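Local coordinates for protein Two-component system sensor histidine kinase (Bacteroides thetaiotaomicron, PDB 3OTT) that probably senses saccharides through this extracellular propeller and beta-sandwich region and passes the signal to the histidine kinase and DNA-binding parts of the same membrane protein, at residues Thr125-Leu128 against Gln129-Lys132; Arg169-Pro172 against Ser173-Lys176; Ile151-Thr154 against Lys155-Ile159; Ser135-Thr138 against Arg139-Leu143; Leu85-Tyr89 against Arg90-Tyr94. One frame throughout, in Å; residues are numbered along the deposited sequence.

Contact 1 of 5, residues Thr125-Leu128 against Gln129-Lys132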
# COMPACT_ATOMS: atom_id res chain seq x y z
N THR B 125 -28.36 7.28 -8.25
CA THR B 125 -27.35 6.30 -8.01
C THR B 125 -27.51 5.17 -9.02
O THR B 125 -28.64 4.83 -9.46
CB THR B 125 -27.47 5.93 -6.53
OG1 THR B 125 -26.38 6.53 -5.80
CG2 THR B 125 -27.54 4.55 -6.27
N TYR B 126 -26.38 4.59 -9.43
CA TYR B 126 -26.38 3.45 -10.32
C TYR B 126 -25.41 2.39 -9.83
O TYR B 126 -24.21 2.61 -9.82
CB TYR B 126 -26.01 3.87 -11.74
CG TYR B 126 -26.16 2.77 -12.78
CD1 TYR B 126 -27.37 2.04 -12.88
CD2 TYR B 126 -25.11 2.44 -13.64
CE1 TYR B 126 -27.55 1.04 -13.86
CE2 TYR B 126 -25.27 1.43 -14.62
CZ TYR B 126 -26.48 0.74 -14.72
OH TYR B 126 -26.62 -0.26 -15.68
N GLN B 127 -25.96 1.24 -9.47
CA GLN B 127 -25.24 0.21 -8.81
C GLN B 127 -24.74 -0.71 -9.92
O GLN B 127 -25.50 -1.20 -10.68
CB GLN B 127 -26.12 -0.48 -7.73
CG GLN B 127 -25.35 -1.09 -6.52
CD GLN B 127 -24.37 -2.27 -6.92
OE1 GLN B 127 -24.72 -3.16 -7.68
NE2 GLN B 127 -23.17 -2.27 -6.34
N LEU B 128 -23.44 -0.89 -10.05
CA LEU B 128 -22.90 -1.44 -11.31
C LEU B 128 -23.09 -2.93 -11.43
O LEU B 128 -23.10 -3.44 -12.54
CB LEU B 128 -21.43 -1.09 -11.48
CG LEU B 128 -21.13 0.42 -11.58
CD1 LEU B 128 -19.63 0.65 -11.48
CD2 LEU B 128 -21.69 1.04 -12.91
N GLN B 129 -23.23 -3.63 -10.30
CA GLN B 129 -23.51 -5.05 -10.37
C GLN B 129 -24.99 -5.33 -10.62
O GLN B 129 -25.36 -6.06 -11.54
CB GLN B 129 -23.08 -5.77 -9.10
CG GLN B 129 -23.09 -7.28 -9.26
CD GLN B 129 -21.78 -7.81 -9.96
OE1 GLN B 129 -21.02 -7.04 -10.55
NE2 GLN B 129 -21.53 -9.09 -9.84
N SER B 130 -25.86 -4.76 -9.76
CA SER B 130 -27.30 -5.07 -9.87
C SER B 130 -27.91 -4.27 -11.03
O SER B 130 -28.98 -4.58 -11.48
CB SER B 130 -28.01 -4.72 -8.55
OG SER B 130 -27.87 -3.31 -8.25
N ARG B 131 -27.22 -3.23 -11.50
CA ARG B 131 -27.78 -2.30 -12.48
C ARG B 131 -29.05 -1.55 -11.95
O ARG B 131 -29.91 -1.08 -12.72
CB ARG B 131 -27.95 -3.01 -13.86
CG ARG B 131 -26.57 -3.55 -14.47
CD ARG B 131 -26.62 -4.14 -15.97
NE ARG B 131 -25.43 -3.71 -16.78
CZ ARG B 131 -24.41 -4.48 -17.24
NH1 ARG B 131 -24.37 -5.82 -17.05
NH2 ARG B 131 -23.42 -3.90 -17.95
N LYS B 132 -29.14 -1.40 -10.63
CA LYS B 132 -30.27 -0.63 -10.03
C LYS B 132 -30.05 0.89 -10.07
O LYS B 132 -29.01 1.38 -9.68
CB LYS B 132 -30.59 -1.07 -8.59
CG LYS B 132 -31.78 -0.21 -7.96
CD LYS B 132 -32.38 -0.73 -6.63
CE LYS B 132 -33.27 -2.01 -6.80
NZ LYS B 132 -34.45 -1.95 -7.79

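Contact 2 of 5, residues Arg169-Pro172 against Ser173-Lys176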
# COMPACT_ATOMS: atom_id res chain seq x y z
N ARG B 169 -24.64 17.63 1.61
CA ARG B 169 -23.83 16.47 1.87
C ARG B 169 -24.70 15.27 2.19
O ARG B 169 -25.55 15.34 3.07
CB ARG B 169 -22.90 16.74 3.04
CG ARG B 169 -22.10 15.51 3.41
CD ARG B 169 -21.04 15.77 4.46
NE ARG B 169 -21.56 16.40 5.68
CZ ARG B 169 -20.80 17.09 6.52
NH1 ARG B 169 -19.50 17.26 6.29
NH2 ARG B 169 -21.36 17.64 7.58
N TYR B 170 -24.45 14.14 1.54
CA TYR B 170 -25.29 12.96 1.81
C TYR B 170 -25.17 12.39 3.23
O TYR B 170 -24.06 12.28 3.78
CB TYR B 170 -24.91 11.87 0.86
CG TYR B 170 -25.79 10.68 0.86
CD1 TYR B 170 -27.18 10.80 0.83
CD2 TYR B 170 -25.23 9.42 0.85
CE1 TYR B 170 -27.98 9.64 0.79
CE2 TYR B 170 -26.00 8.28 0.78
CZ TYR B 170 -27.36 8.38 0.76
OH TYR B 170 -28.10 7.21 0.71
N ILE B 171 -26.31 12.00 3.78
CA ILE B 171 -26.38 11.34 5.08
C ILE B 171 -26.79 9.86 4.89
O ILE B 171 -27.97 9.57 4.76
CB ILE B 171 -27.37 12.06 6.03
CG1 ILE B 171 -27.16 13.59 5.96
CG2 ILE B 171 -27.23 11.48 7.47
CD1 ILE B 171 -28.32 14.50 6.68
N PRO B 172 -25.83 8.94 4.82
CA PRO B 172 -26.31 7.58 4.56
C PRO B 172 -27.05 6.92 5.74
O PRO B 172 -27.62 5.87 5.55
CB PRO B 172 -25.05 6.80 4.16
CG PRO B 172 -23.90 7.54 4.88
CD PRO B 172 -24.37 9.02 4.98
N SER B 173 -27.09 7.55 6.91
CA SER B 173 -27.93 7.07 8.05
C SER B 173 -29.37 6.91 7.64
O SER B 173 -29.98 5.86 7.81
CB SER B 173 -27.97 8.09 9.18
OG SER B 173 -26.78 8.02 9.90
N ASN B 174 -29.92 7.99 7.10
CA ASN B 174 -31.34 8.07 6.86
C ASN B 174 -31.61 8.34 5.39
O ASN B 174 -32.76 8.51 5.01
CB ASN B 174 -31.93 9.18 7.73
CG ASN B 174 -31.30 10.53 7.43
OD1 ASN B 174 -30.56 10.67 6.45
ND2 ASN B 174 -31.59 11.52 8.25
N GLY B 175 -30.57 8.42 4.56
CA GLY B 175 -30.77 8.67 3.14
C GLY B 175 -31.18 10.10 2.75
O GLY B 175 -31.77 10.31 1.68
N LYS B 176 -30.87 11.08 3.61
CA LYS B 176 -31.20 12.45 3.32
C LYS B 176 -29.95 13.32 3.06
O LYS B 176 -28.84 12.86 3.11
CB LYS B 176 -32.00 13.05 4.47
CG LYS B 176 -33.39 12.50 4.63
CD LYS B 176 -34.20 13.56 5.43
CE LYS B 176 -35.50 12.96 6.06
NZ LYS B 176 -36.47 12.60 4.98

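Contact 3 of 5, residues Ile151-Thr154 against Lys155-Ile159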
# COMPACT_ATOMS: atom_id res chain seq x y z
N ILE B 151 -20.62 16.69 -8.33
CA ILE B 151 -20.59 15.71 -7.28
C ILE B 151 -19.23 15.08 -7.10
O ILE B 151 -18.55 14.81 -8.11
CB ILE B 151 -21.79 14.70 -7.22
CG1 ILE B 151 -21.30 13.37 -6.73
CG2 ILE B 151 -22.59 14.56 -8.46
CD1 ILE B 151 -22.36 12.58 -6.18
N ILE B 152 -18.81 14.97 -5.82
CA ILE B 152 -17.53 14.35 -5.46
C ILE B 152 -17.61 13.40 -4.29
O ILE B 152 -18.45 13.53 -3.39
CB ILE B 152 -16.36 15.37 -5.18
CG1 ILE B 152 -16.73 16.27 -4.01
CG2 ILE B 152 -15.88 16.12 -6.48
CD1 ILE B 152 -15.53 16.94 -3.32
N ARG B 153 -16.69 12.45 -4.31
CA ARG B 153 -16.50 11.57 -3.18
C ARG B 153 -15.18 11.94 -2.56
O ARG B 153 -14.19 12.01 -3.27
CB ARG B 153 -16.45 10.08 -3.59
CG ARG B 153 -16.44 9.17 -2.35
CD ARG B 153 -16.15 7.71 -2.64
NE ARG B 153 -14.73 7.50 -2.67
CZ ARG B 153 -14.01 6.83 -1.78
NH1 ARG B 153 -14.56 6.18 -0.76
NH2 ARG B 153 -12.71 6.79 -1.96
N THR B 154 -15.17 12.20 -1.26
CA THR B 154 -13.90 12.36 -0.52
C THR B 154 -13.27 11.00 -0.08
O THR B 154 -13.94 9.98 -0.10
CB THR B 154 -14.06 13.24 0.72
OG1 THR B 154 -15.08 12.71 1.55
CG2 THR B 154 -14.42 14.70 0.35
N LYS B 155 -11.99 11.03 0.31
CA LYS B 155 -11.23 9.86 0.82
C LYS B 155 -11.89 9.19 2.02
O LYS B 155 -11.73 8.00 2.25
CB LYS B 155 -9.83 10.30 1.20
CG LYS B 155 -8.75 9.86 0.23
CD LYS B 155 -9.10 10.11 -1.28
CE LYS B 155 -8.08 9.38 -2.15
NZ LYS B 155 -8.20 9.84 -3.55
N ASP B 156 -12.64 9.96 2.78
CA ASP B 156 -13.34 9.43 3.95
C ASP B 156 -14.75 9.06 3.55
O ASP B 156 -15.59 8.88 4.38
CB ASP B 156 -13.34 10.49 5.05
CG ASP B 156 -13.59 11.90 4.50
OD1 ASP B 156 -14.73 12.17 4.02
OD2 ASP B 156 -12.64 12.74 4.47
N ASN B 157 -14.99 8.95 2.24
CA ASN B 157 -16.21 8.31 1.72
C ASN B 157 -17.49 9.14 1.96
O ASN B 157 -18.55 8.59 2.07
CB ASN B 157 -16.44 6.89 2.27
CG ASN B 157 -17.31 6.03 1.33
OD1 ASN B 157 -17.22 6.12 0.10
ND2 ASN B 157 -18.16 5.20 1.91
N GLN B 158 -17.36 10.45 2.04
CA GLN B 158 -18.51 11.36 2.10
C GLN B 158 -18.89 11.77 0.68
O GLN B 158 -18.01 11.82 -0.20
CB GLN B 158 -18.11 12.63 2.87
CG GLN B 158 -17.83 12.39 4.35
CD GLN B 158 -19.10 12.25 5.13
OE1 GLN B 158 -19.75 11.22 5.06
NE2 GLN B 158 -19.49 13.30 5.84
N ILE B 159 -20.18 12.12 0.47
CA ILE B 159 -20.63 12.57 -0.83
C ILE B 159 -21.12 13.99 -0.76
O ILE B 159 -22.09 14.27 -0.04
CB ILE B 159 -21.75 11.67 -1.39
CG1 ILE B 159 -21.33 10.18 -1.44
CG2 ILE B 159 -22.24 12.18 -2.70
CD1 ILE B 159 -20.24 9.83 -2.46

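Contact 4 of 5, residues Ser135-Thr138 against Arg139-Leu143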
# COMPACT_ATOMS: atom_id res chain seq x y z
N SER B 135 -33.27 7.05 -7.34
CA SER B 135 -33.45 8.46 -7.52
C SER B 135 -33.43 9.15 -6.19
O SER B 135 -33.89 8.60 -5.22
CB SER B 135 -34.81 8.67 -8.18
OG SER B 135 -35.13 10.04 -8.23
N PHE B 136 -32.91 10.37 -6.17
CA PHE B 136 -32.88 11.20 -4.98
C PHE B 136 -33.48 12.52 -5.31
O PHE B 136 -33.16 13.14 -6.34
CB PHE B 136 -31.45 11.43 -4.51
CG PHE B 136 -30.80 10.19 -4.02
CD1 PHE B 136 -30.11 9.35 -4.90
CD2 PHE B 136 -30.96 9.79 -2.69
CE1 PHE B 136 -29.58 8.17 -4.47
CE2 PHE B 136 -30.39 8.62 -2.26
CZ PHE B 136 -29.71 7.82 -3.14
N ASP B 137 -34.35 13.01 -4.43
CA ASP B 137 -34.92 14.30 -4.76
C ASP B 137 -35.10 15.32 -3.62
O ASP B 137 -34.68 15.13 -2.47
CB ASP B 137 -36.19 14.13 -5.61
CG ASP B 137 -37.44 13.88 -4.78
OD1 ASP B 137 -37.43 13.07 -3.83
OD2 ASP B 137 -38.46 14.53 -5.11
N THR B 138 -35.74 16.41 -4.01
CA THR B 138 -36.07 17.54 -3.14
C THR B 138 -37.02 17.18 -1.97
O THR B 138 -36.72 17.41 -0.81
CB THR B 138 -36.57 18.68 -4.07
OG1 THR B 138 -35.94 19.90 -3.72
CG2 THR B 138 -38.06 18.83 -4.11
N ARG B 139 -38.14 16.55 -2.28
CA ARG B 139 -39.16 16.15 -1.33
C ARG B 139 -38.80 14.95 -0.46
O ARG B 139 -38.88 15.03 0.78
CB ARG B 139 -40.45 15.88 -2.10
CG ARG B 139 -41.13 17.19 -2.42
CD ARG B 139 -42.05 17.18 -3.65
NE ARG B 139 -42.19 18.55 -4.17
CZ ARG B 139 -42.95 19.50 -3.62
NH1 ARG B 139 -43.68 19.25 -2.53
NH2 ARG B 139 -42.99 20.72 -4.16
N ARG B 140 -38.38 13.84 -1.08
CA ARG B 140 -38.02 12.65 -0.29
C ARG B 140 -36.69 12.79 0.47
O ARG B 140 -36.55 12.23 1.54
CB ARG B 140 -37.98 11.37 -1.14
CG ARG B 140 -39.26 11.09 -1.89
CD ARG B 140 -39.37 9.63 -2.28
NE ARG B 140 -40.23 9.51 -3.45
CZ ARG B 140 -39.79 9.29 -4.69
NH1 ARG B 140 -38.50 9.10 -4.91
NH2 ARG B 140 -40.67 9.21 -5.69
N ASN B 141 -35.73 13.53 -0.07
CA ASN B 141 -34.37 13.48 0.49
C ASN B 141 -33.78 14.81 1.05
O ASN B 141 -32.71 14.79 1.65
CB ASN B 141 -33.40 12.76 -0.46
CG ASN B 141 -34.01 11.45 -1.04
OD1 ASN B 141 -34.78 11.48 -2.02
ND2 ASN B 141 -33.63 10.31 -0.45
N GLY B 142 -34.51 15.91 0.91
CA GLY B 142 -34.07 17.23 1.40
C GLY B 142 -32.97 17.83 0.52
O GLY B 142 -32.15 18.62 0.99
N LEU B 143 -32.91 17.44 -0.75
CA LEU B 143 -32.00 18.13 -1.67
C LEU B 143 -32.37 19.60 -1.77
O LEU B 143 -33.55 19.93 -1.73
CB LEU B 143 -32.03 17.48 -3.03
CG LEU B 143 -31.12 16.29 -3.27
CD1 LEU B 143 -31.32 15.85 -4.70
CD2 LEU B 143 -29.65 16.66 -3.01

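Contact 5 of 5, residues Leu85-Tyr89 against Arg90-Tyr94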
# COMPACT_ATOMS: atom_id res chain seq x y z
N LEU B 85 -23.70 7.80 -22.62
CA LEU B 85 -23.17 7.13 -23.75
C LEU B 85 -22.03 6.26 -23.24
O LEU B 85 -21.14 6.75 -22.52
CB LEU B 85 -22.68 8.20 -24.70
CG LEU B 85 -22.27 7.78 -26.09
CD1 LEU B 85 -23.46 7.10 -26.87
CD2 LEU B 85 -21.71 9.07 -26.78
N VAL B 86 -22.09 4.96 -23.50
CA VAL B 86 -21.09 4.04 -23.02
C VAL B 86 -20.13 3.54 -24.14
O VAL B 86 -20.55 2.87 -25.11
CB VAL B 86 -21.75 2.88 -22.29
CG1 VAL B 86 -20.71 1.84 -21.90
CG2 VAL B 86 -22.49 3.41 -21.05
N TYR B 87 -18.84 3.81 -23.98
CA TYR B 87 -17.91 3.45 -25.02
C TYR B 87 -16.92 2.41 -24.51
O TYR B 87 -16.22 2.62 -23.51
CB TYR B 87 -17.20 4.73 -25.57
CG TYR B 87 -16.14 4.46 -26.62
CD1 TYR B 87 -16.50 4.06 -27.94
CD2 TYR B 87 -14.81 4.61 -26.33
CE1 TYR B 87 -15.52 3.80 -28.92
CE2 TYR B 87 -13.80 4.39 -27.31
CZ TYR B 87 -14.18 3.98 -28.58
OH TYR B 87 -13.20 3.77 -29.50
N ASN B 88 -16.89 1.26 -25.16
CA ASN B 88 -15.88 0.25 -24.81
C ASN B 88 -14.58 0.58 -25.54
O ASN B 88 -14.47 0.37 -26.70
CB ASN B 88 -16.37 -1.18 -25.12
CG ASN B 88 -15.38 -2.27 -24.70
OD1 ASN B 88 -14.19 -2.01 -24.57
ND2 ASN B 88 -15.87 -3.50 -24.49
N TYR B 89 -13.59 1.12 -24.84
CA TYR B 89 -12.42 1.59 -25.52
C TYR B 89 -11.45 0.46 -25.91
O TYR B 89 -10.56 0.65 -26.77
CB TYR B 89 -11.74 2.69 -24.68
CG TYR B 89 -10.98 2.20 -23.44
CD1 TYR B 89 -9.70 1.66 -23.53
CD2 TYR B 89 -11.57 2.29 -22.18
CE1 TYR B 89 -8.99 1.26 -22.38
CE2 TYR B 89 -10.87 1.87 -21.01
CZ TYR B 89 -9.62 1.35 -21.12
OH TYR B 89 -8.99 0.98 -19.98
N ARG B 90 -11.61 -0.72 -25.31
CA ARG B 90 -10.75 -1.84 -25.70
C ARG B 90 -11.31 -2.47 -26.96
O ARG B 90 -10.58 -2.80 -27.88
CB ARG B 90 -10.62 -2.94 -24.62
CG ARG B 90 -9.82 -2.48 -23.44
CD ARG B 90 -9.77 -3.55 -22.35
NE ARG B 90 -9.17 -2.91 -21.17
CZ ARG B 90 -7.87 -2.86 -20.93
NH1 ARG B 90 -7.01 -3.47 -21.78
NH2 ARG B 90 -7.43 -2.24 -19.83
N ALA B 91 -12.61 -2.66 -27.01
CA ALA B 91 -13.20 -3.23 -28.21
C ALA B 91 -13.39 -2.17 -29.31
O ALA B 91 -13.52 -2.50 -30.47
CB ALA B 91 -14.54 -3.97 -27.89
N ASP B 92 -13.38 -0.88 -28.95
CA ASP B 92 -13.72 0.18 -29.91
C ASP B 92 -15.16 0.07 -30.48
O ASP B 92 -15.35 0.19 -31.68
CB ASP B 92 -12.62 0.30 -31.02
CG ASP B 92 -12.92 1.40 -32.04
OD1 ASP B 92 -13.52 2.44 -31.70
OD2 ASP B 92 -12.60 1.20 -33.21
N ARG B 93 -16.15 -0.09 -29.58
CA ARG B 93 -17.56 -0.20 -29.90
C ARG B 93 -18.38 0.54 -28.82
O ARG B 93 -18.04 0.42 -27.62
CB ARG B 93 -18.01 -1.68 -29.82
CG ARG B 93 -17.10 -2.68 -30.53
CD ARG B 93 -17.50 -3.09 -31.97
NE ARG B 93 -18.15 -2.07 -32.79
CZ ARG B 93 -19.36 -2.21 -33.37
NH1 ARG B 93 -20.09 -3.32 -33.21
NH2 ARG B 93 -19.87 -1.22 -34.11
N TYR B 94 -19.47 1.20 -29.21
CA TYR B 94 -20.46 1.72 -28.26
C TYR B 94 -21.29 0.54 -27.81
O TYR B 94 -21.70 -0.25 -28.64
CB TYR B 94 -21.34 2.84 -28.89
CG TYR B 94 -20.53 4.09 -29.03
CD1 TYR B 94 -20.41 4.94 -27.97
CD2 TYR B 94 -19.80 4.36 -30.19
CE1 TYR B 94 -19.62 6.10 -28.04
CE2 TYR B 94 -18.99 5.49 -30.28
CZ TYR B 94 -18.90 6.36 -29.19
OH TYR B 94 -18.14 7.52 -29.23

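Contact 1 of 5, residues Thr125-Leu128 against Gln129-Lys132
Q127 folds its side chain over the turn that follows its strand, and OE1 gathers the backbone N-H groups there. The bond from S130 N (2.9 Å, 171° at the hydrogen) is straight and arrives nearly along the C=O axis; Q129 N adds a weak one at 3.1 Å. A bend at chi2 (-63°) brings OE1 back to these donors, and S130 OG lies 3.4 Å from Q127 CB. The backbone of Q127 adds two more bonds, Q127 N donating to K132 O (3.1 Å) and Q127 O taking a weak one from R131 N. Y126 packs closely as well: its CE1 edge meets R131 O at 3.4 Å, while OH lies 3.5 Å from R131 CG, the ring and guanidinium planes 51° apart. The outer side is looser: S130 and K132 are exposed, and the K132 chain leads away from the turn and packs on E560 of the second subunit. Q129 OE1 bonds R374, Q127 NE2 bonds Y327 and R131 NH1 bonds Y422 of that subunit. The turn joins strand 122-127 to the outermost strand, 133-136, of a four-stranded propeller blade, with Y126 OH bonded to T99 and L128 lying against D113 in the loop before strand 114-119.

Contact 2 of 5, residues Arg169-Pro172 against Ser173-Lys176
A single carbonyl oxygen, I171 O, faces three successive N-H groups of the turn, with G175 at positive phi, a conformation that favours glycine. G175 N gives the shortest of these bonds, 2.9 Å to I171 O, while those from N174 N and K176 N are weak and long. G175 and K176 both stand opposite I171, which makes a G1 beta bulge; I171 N closes the other end by donating to K176 O at 2.8 Å. Next to the bulge, N174 OD1 accepts from K176 N at 2.9 Å, the donor lying above the amide plane, and so forms an Asx turn. With CG held between its backbone N and carbonyl carbon (chi1 60°), N174 turns OD1 inward until it lies 3.5 Å from I171 CB. CG2 of I171 touches S173 CB at 3.9 Å. Replacing I171 with an alanine removes CG2 and would probably leave S173 CB without its neighbour and N174 less closely packed. Y170 CE1 lies 3.8 Å from G175 CA, and its ring also meets W116 edge-to-face. The arrangement is a bulged beta hairpin between the third and outermost strands of a propeller blade, 166-171 and 176-180.

Contact 3 of 5, residues Ile151-Thr154 against Lys155-Ile159
T154 OG1 is held between D156 of the turn it opens and Q158 just after it. It donates to D156 OD1 at 2.6 Å, meeting that oxygen from above the carboxylate plane, and accepts from Q158 N at 3.2 Å. The hydroxyl lies between the backbone N and the carbonyl carbon of its own residue (chi1 56°), which directs it into the turn and leaves CG2 anti to the carbonyl carbon. Backbone bonds frame the same residue: N157 N reaches T154 O at 2.8 Å, closing a type I turn from T154 to N157, and T154 N donates to Q158 O at 3.1 Å.

R153 reaches across to N157. Its chain is extended as far as CD and then bends at chi3 (86°), which carries NH1 to N157 OD1 at 2.8 Å. The oxygen lies in the guanidinium plane, but the nitrogen stands above the amide plane, the two planes being 59° apart. The aliphatic part of R153 also packs on I159, with CG 3.9 Å from I159 CD1, and two residues back along the strand I151 CD1 meets I159 CG2 at 3.5 Å.

A second shell positions these groups. Q111 NE2 donates to N157 OD1 as well, so this oxygen has two side-chain donors, and E198 accepts from K155 N at the start of the turn. W116 of strand 114-119 touches both I151 and I159. The whole is a tight beta hairpin joining strands 148-153 and 159-163, the first two of their blade, within a two-component regulator propeller repeat.

Contact 4 of 5, residues Ser135-Thr138 against Arg139-Leu143
N141 turns its side chain back from the short helix onto the strand before it. At the base CB lies 3.4 Å from D137 O. With CG beside the backbone N (chi1 -45°), the amide is brought to the strand end, where its CG stands 3.8 Å from F136 CD2. At the tip, OD1 takes the N-H of D137 in a straight bond (2.9 Å, 171°), although the donor sits above the amide plane. ND2 comes to 3.5 Å from F136 CD2, approaching the ring obliquely with the two planes 61° apart, and its hydrogen bond goes to G175 O in the next blade. The amide is therefore fixed at both heteroatoms, and its orientation is set.

D137 in turn caps the helix. Its OD1 accepts from R140 N at 3.0 Å, the donor coming from above the carboxylate plane, and OD2 has a weak bond from R139 N. The negative charge of D137 probably also interacts favourably with the helix N-terminus and, at longer range, with the R140 guanidinium, whose NH1 lies 4.3 Å from OD1 without an N-H pointing at it.

The far end is closed by G142, which has positive phi, and by L143. T138 OG1 donates to L143 O at 3.1 Å, and L143 CD1 packs toward F136 O, while the L143 side chain also touches L123 and F177. F136 in turn meets W116. The motif is an aspartate N-cap on a single-turn helix, used to lead from the outermost strand of one propeller blade, 133-136, toward the first strand of the next, 148-153.

Contact 5 of 5, residues Leu85-Tyr89 against Arg90-Tyr94
Y87 and Y94 cross obliquely on the same face of the hairpin, their ring centroids 4.9 Å apart and planes at 50°. Y87 CD1 sits over the centre of the Y94 ring, 3.6 Å from its CZ, and L85 CG packs 3.7 Å from Y94 CE1. CG of Y87 is anti to the backbone N (chi1 177°), a torsion that sends the phenol along the turn to D92. There its OH donates to D92 OD1 at 2.6 Å, on the anti side but tilted out of the plane of a carboxylate turned 72° from the ring. A phenylalanine in place of Y87 would probably keep much of the packing on Y94 but leave D92 OD1 without this donor. On the other face N88 OD1 accepts from A91 N and R90 N, both at 3.0 Å, while R90 lies alongside Y89, whose CE1 stands over one face of the guanidinium, offset toward its rim. D92 and R93 both stand opposite N88, a G1 beta bulge. Y94 OH also bonds H54 O, and R90 NE bonds N73 O. D92 is gripped at both oxygens, OD2 by R651 N, which would probably favour its ionised form.

How the contacts relate
All five contacts are turns or strand ends in one propeller, and they follow the chain in the order 5, 1, 4, 3, 2. Contacts 2 and 3 share a blade, joined by Y170 N to I159 O at 2.8 Å. Contact 1 and the strand end of contact 4 belong to the preceding blade, where T125 CB packs on F136 CE1 at 3.7 Å. Contact 4 reaches over to contact 2, their centres 11 Å apart. Contact 5, in an earlier blade, is centred about 34 Å from contact 2 and 19 Å from contact 1. Its R90 side chain is about 10 Å from the bound hexatantalum dodecabromide, against about 14 Å for K155 of contact 3.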